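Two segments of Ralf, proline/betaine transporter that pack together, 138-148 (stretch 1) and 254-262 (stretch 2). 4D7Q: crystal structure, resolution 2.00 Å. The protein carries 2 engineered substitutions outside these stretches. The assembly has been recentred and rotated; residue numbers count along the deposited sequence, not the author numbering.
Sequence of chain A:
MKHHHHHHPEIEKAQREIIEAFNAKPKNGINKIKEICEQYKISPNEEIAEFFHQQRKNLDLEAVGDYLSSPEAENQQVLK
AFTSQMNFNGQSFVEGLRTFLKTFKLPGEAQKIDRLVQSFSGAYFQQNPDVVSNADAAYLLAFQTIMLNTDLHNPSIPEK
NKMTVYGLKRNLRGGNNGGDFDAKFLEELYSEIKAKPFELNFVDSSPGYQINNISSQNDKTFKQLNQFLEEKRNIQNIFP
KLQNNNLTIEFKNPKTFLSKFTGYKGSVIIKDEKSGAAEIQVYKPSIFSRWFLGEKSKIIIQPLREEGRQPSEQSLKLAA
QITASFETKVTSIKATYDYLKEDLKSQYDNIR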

# COMPACT_ATOMS: atom_id res chain seq x y z
N ALA A 138 9.87 -16.43 1.97
CA ALA A 138 8.47 -16.24 2.39
C ALA A 138 7.85 -15.10 1.57
O ALA A 138 6.70 -15.20 1.18
N TYR A 139 8.62 -14.03 1.31
CA TYR A 139 8.17 -12.86 0.53
C TYR A 139 7.78 -13.24 -0.92
O TYR A 139 6.70 -12.89 -1.41
N LEU A 140 8.66 -14.01 -1.58
CA LEU A 140 8.47 -14.52 -2.94
C LEU A 140 7.22 -15.43 -3.00
O LEU A 140 6.39 -15.25 -3.90
N LEU A 141 7.10 -16.37 -2.04
CA LEU A 141 5.96 -17.27 -1.92
C LEU A 141 4.69 -16.49 -1.67
O LEU A 141 3.66 -16.84 -2.24
N ALA A 142 4.75 -15.47 -0.78
CA ALA A 142 3.57 -14.66 -0.45
C ALA A 142 2.94 -14.00 -1.66
O ALA A 142 1.73 -14.14 -1.87
N PHE A 143 3.75 -13.28 -2.46
CA PHE A 143 3.26 -12.64 -3.69
C PHE A 143 2.75 -13.67 -4.70
O PHE A 143 1.74 -13.43 -5.36
N GLN A 144 3.41 -14.84 -4.77
CA GLN A 144 2.94 -15.89 -5.68
C GLN A 144 1.57 -16.41 -5.27
O GLN A 144 0.75 -16.66 -6.15
N THR A 145 1.40 -16.68 -3.95
CA THR A 145 0.20 -17.25 -3.32
C THR A 145 -0.99 -16.31 -3.53
O THR A 145 -2.06 -16.77 -3.92
N ILE A 146 -0.80 -15.01 -3.31
CA ILE A 146 -1.85 -14.02 -3.50
C ILE A 146 -2.36 -14.04 -4.96
O ILE A 146 -3.57 -14.08 -5.20
N MET A 147 -1.41 -13.96 -5.91
CA MET A 147 -1.72 -13.90 -7.33
C MET A 147 -2.41 -15.17 -7.79
O MET A 147 -3.45 -15.08 -8.47
N LEU A 148 -1.84 -16.35 -7.45
CA LEU A 148 -2.42 -17.65 -7.81
C LEU A 148 -3.81 -17.83 -7.19
O LEU A 148 -4.75 -18.23 -7.89
N PRO A 254 10.95 1.76 -9.09
CA PRO A 254 10.62 0.76 -8.06
C PRO A 254 11.53 -0.46 -8.22
O PRO A 254 12.19 -0.60 -9.24
N LYS A 255 11.49 -1.38 -7.25
CA LYS A 255 12.19 -2.66 -7.40
C LYS A 255 11.40 -3.40 -8.47
O LYS A 255 10.18 -3.28 -8.52
N THR A 256 12.10 -4.07 -9.38
CA THR A 256 11.48 -4.77 -10.52
C THR A 256 10.46 -5.81 -10.12
O THR A 256 9.42 -5.92 -10.77
N PHE A 257 10.75 -6.55 -9.04
CA PHE A 257 9.85 -7.58 -8.51
C PHE A 257 8.49 -6.91 -8.16
O PHE A 257 7.46 -7.30 -8.71
N LEU A 258 8.51 -5.87 -7.31
CA LEU A 258 7.31 -5.14 -6.91
C LEU A 258 6.50 -4.58 -8.11
O LEU A 258 5.30 -4.72 -8.14
N SER A 259 7.19 -3.96 -9.08
CA SER A 259 6.63 -3.42 -10.31
C SER A 259 5.80 -4.49 -11.06
O SER A 259 4.71 -4.20 -11.55
N LYS A 260 6.34 -5.72 -11.17
CA LYS A 260 5.68 -6.82 -11.87
C LYS A 260 4.41 -7.26 -11.15
O LYS A 260 3.41 -7.50 -11.80
N PHE A 261 4.45 -7.31 -9.82
CA PHE A 261 3.30 -7.76 -9.02
C PHE A 261 2.24 -6.72 -8.75
O PHE A 261 1.15 -7.06 -8.33
N THR A 262 2.54 -5.43 -9.00
CA THR A 262 1.55 -4.38 -8.69
C THR A 262 1.32 -3.40 -9.83
O THR A 262 0.36 -2.62 -9.78

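The helix through stretch 1 and the helix that begins at T256 run nearly parallel, with 12° between their N-to-C directions and axes 11.4 Å apart at closest approach. That spacing leaves room for aromatic rings between the backbones, and three phenylalanines fill most of it: F261, F257 and F143 have 93, 92 and 79 Å² covered by the opposite stretch, out of 425 Å² summed over both sides. All three direct CA-to-CB toward the other stretch.

F261 sits opposite F143, their CA atoms 7.2 Å apart. With chi1 at -82° (m) and chi2 at -84°, its ring lies so that F143 CB stands over one face, 3.9 Å from the ring centroid and only 10° off the normal, which is the geometry of a CH-pi contact. The ring also reaches the backbone of stretch 1, where F261 CE1 is 3.5 Å from F143 O. Q144, chi1 t, brings OE1 to the ring edge, 3.7 Å from F261 CZ. M147 (t, t, p) places SD 4.0 Å from F261 CE1; at 57° off the ring normal, this sulfur-aromatic approach is oblique.

F143 takes chi1 -90° (m) and chi2 -75°, which sets its ring between several partners. Its CD1 lies 3.7 Å from F261 CB, while its CD2 lies 3.6 Å from F257 CE1, so the two ortho carbons meet different residues one helical turn apart. The pairing with F257 is offset edge-to-face: the planes meet at 77°, the centroids are 5.7 Å apart, and the edge of F257 is directed toward the face of F143. At the tip of the ring, F143 CZ is 4.2 Å from CD1 of L258 (t, p).

F257, chi1 179° (t) and chi2 -78°, extends into the space bordered by Y139, L140 and F143. L140 CD1 touches F257 CE2 at 3.5 Å, and Y139 CE2 approaches F257 CE1 at 3.5 Å. The Y139 and F257 planes are inclined by 40°, an oblique arrangement. Y139 and L140 both leave their backbone sideways, but their chi1 t rotamers accompany side-chain ends that come nearer the other helix.

No direct hydrogen bond crosses the contact. Y139 OH and K255 NZ are 3.8 Å apart, and water 1 bridges them: it donates to Y139 OH at 2.7 Å and accepts from K255 NZ at 2.9 Å. K255, the N-cap residue, thus contributes a solvent-mediated polar link beside the aromatic packing.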

# COMPACT_ATOMS: atom_id res chain seq x y z
CB ALA A 138 8.41 -15.90 3.88
CB TYR A 139 9.27 -11.80 0.61
CG TYR A 139 9.03 -10.57 -0.24
CD1 TYR A 139 8.34 -9.47 0.27
CD2 TYR A 139 9.51 -10.49 -1.55
CE1 TYR A 139 8.16 -8.31 -0.49
CE2 TYR A 139 9.33 -9.34 -2.32
CZ TYR A 139 8.66 -8.26 -1.78
OH TYR A 139 8.47 -7.13 -2.54
CB LEU A 140 9.74 -15.28 -3.39
CG LEU A 140 9.62 -15.85 -4.83
CD1 LEU A 140 10.14 -14.87 -5.85
CD2 LEU A 140 10.34 -17.16 -4.98
CB LEU A 141 6.13 -18.22 -0.72
CG LEU A 141 6.96 -19.47 -0.88
CD1 LEU A 141 7.08 -20.15 0.47
CD2 LEU A 141 6.36 -20.44 -1.91
CB ALA A 142 3.88 -13.62 0.62
CB PHE A 143 4.33 -11.72 -4.30
CG PHE A 143 4.23 -10.30 -3.77
CD1 PHE A 143 3.21 -9.45 -4.20
CD2 PHE A 143 5.10 -9.84 -2.78
CE1 PHE A 143 3.08 -8.17 -3.67
CE2 PHE A 143 4.99 -8.54 -2.27
CZ PHE A 143 3.98 -7.72 -2.72
CB GLN A 144 3.92 -17.07 -5.77
CG GLN A 144 3.69 -17.98 -7.01
CD GLN A 144 4.00 -17.25 -8.31
OE1 GLN A 144 4.88 -16.38 -8.40
NE2 GLN A 144 3.27 -17.58 -9.37
CB THR A 145 0.49 -17.56 -1.83
OG1 THR A 145 1.55 -18.51 -1.73
CG2 THR A 145 -0.74 -18.04 -1.07
CB ILE A 146 -1.35 -12.60 -3.13
CG1 ILE A 146 -1.03 -12.46 -1.61
CG2 ILE A 146 -2.39 -11.54 -3.57
CD1 ILE A 146 -0.15 -11.13 -1.26
CB MET A 147 -0.47 -13.62 -8.18
CG MET A 147 -0.77 -13.67 -9.69
SD MET A 147 0.70 -13.51 -10.70
CE MET A 147 1.43 -15.06 -10.50
CB LEU A 148 -1.50 -18.81 -7.46
CG LEU A 148 -1.97 -20.24 -7.88
CD1 LEU A 148 -2.10 -20.39 -9.42
CD2 LEU A 148 -1.02 -21.32 -7.31
CB PRO A 254 9.17 0.40 -8.41
CG PRO A 254 9.09 0.57 -9.90
CD PRO A 254 10.14 1.58 -10.31
CB LYS A 255 12.15 -3.45 -6.09
CG LYS A 255 12.97 -2.76 -4.99
CD LYS A 255 12.56 -3.21 -3.60
CE LYS A 255 11.17 -2.76 -3.22
NZ LYS A 255 10.45 -3.86 -2.56
CB THR A 256 12.56 -5.36 -11.43
OG1 THR A 256 13.54 -5.97 -10.59
CG2 THR A 256 13.23 -4.30 -12.28
CB PHE A 257 10.49 -8.31 -7.30
CG PHE A 257 9.60 -9.37 -6.68
CD1 PHE A 257 8.55 -9.03 -5.83
CD2 PHE A 257 9.78 -10.72 -6.99
CE1 PHE A 257 7.68 -10.02 -5.32
CE2 PHE A 257 8.92 -11.70 -6.47
CZ PHE A 257 7.91 -11.34 -5.58
CB LEU A 258 7.66 -4.03 -5.91
CG LEU A 258 6.46 -3.29 -5.25
CD1 LEU A 258 5.59 -4.24 -4.45
CD2 LEU A 258 6.94 -2.19 -4.35
CB SER A 259 7.75 -2.92 -11.21
OG SER A 259 7.22 -2.06 -12.20
CB LYS A 260 6.63 -8.02 -12.03
CG LYS A 260 7.70 -7.78 -13.09
CD LYS A 260 8.63 -8.97 -13.15
CE LYS A 260 9.65 -8.86 -14.26
NZ LYS A 260 10.50 -10.08 -14.26
CB PHE A 261 3.78 -8.50 -7.74
CG PHE A 261 4.15 -9.96 -7.96
CD1 PHE A 261 3.18 -10.95 -7.96
CD2 PHE A 261 5.47 -10.33 -8.19
CE1 PHE A 261 3.52 -12.29 -8.17
CE2 PHE A 261 5.82 -11.67 -8.41
CZ PHE A 261 4.84 -12.64 -8.39
CB THR A 262 2.03 -3.55 -7.48
OG1 THR A 262 3.25 -2.95 -7.81
CG2 THR A 262 2.17 -4.35 -6.21
O HOH W 1 10.31 -6.23 -4.30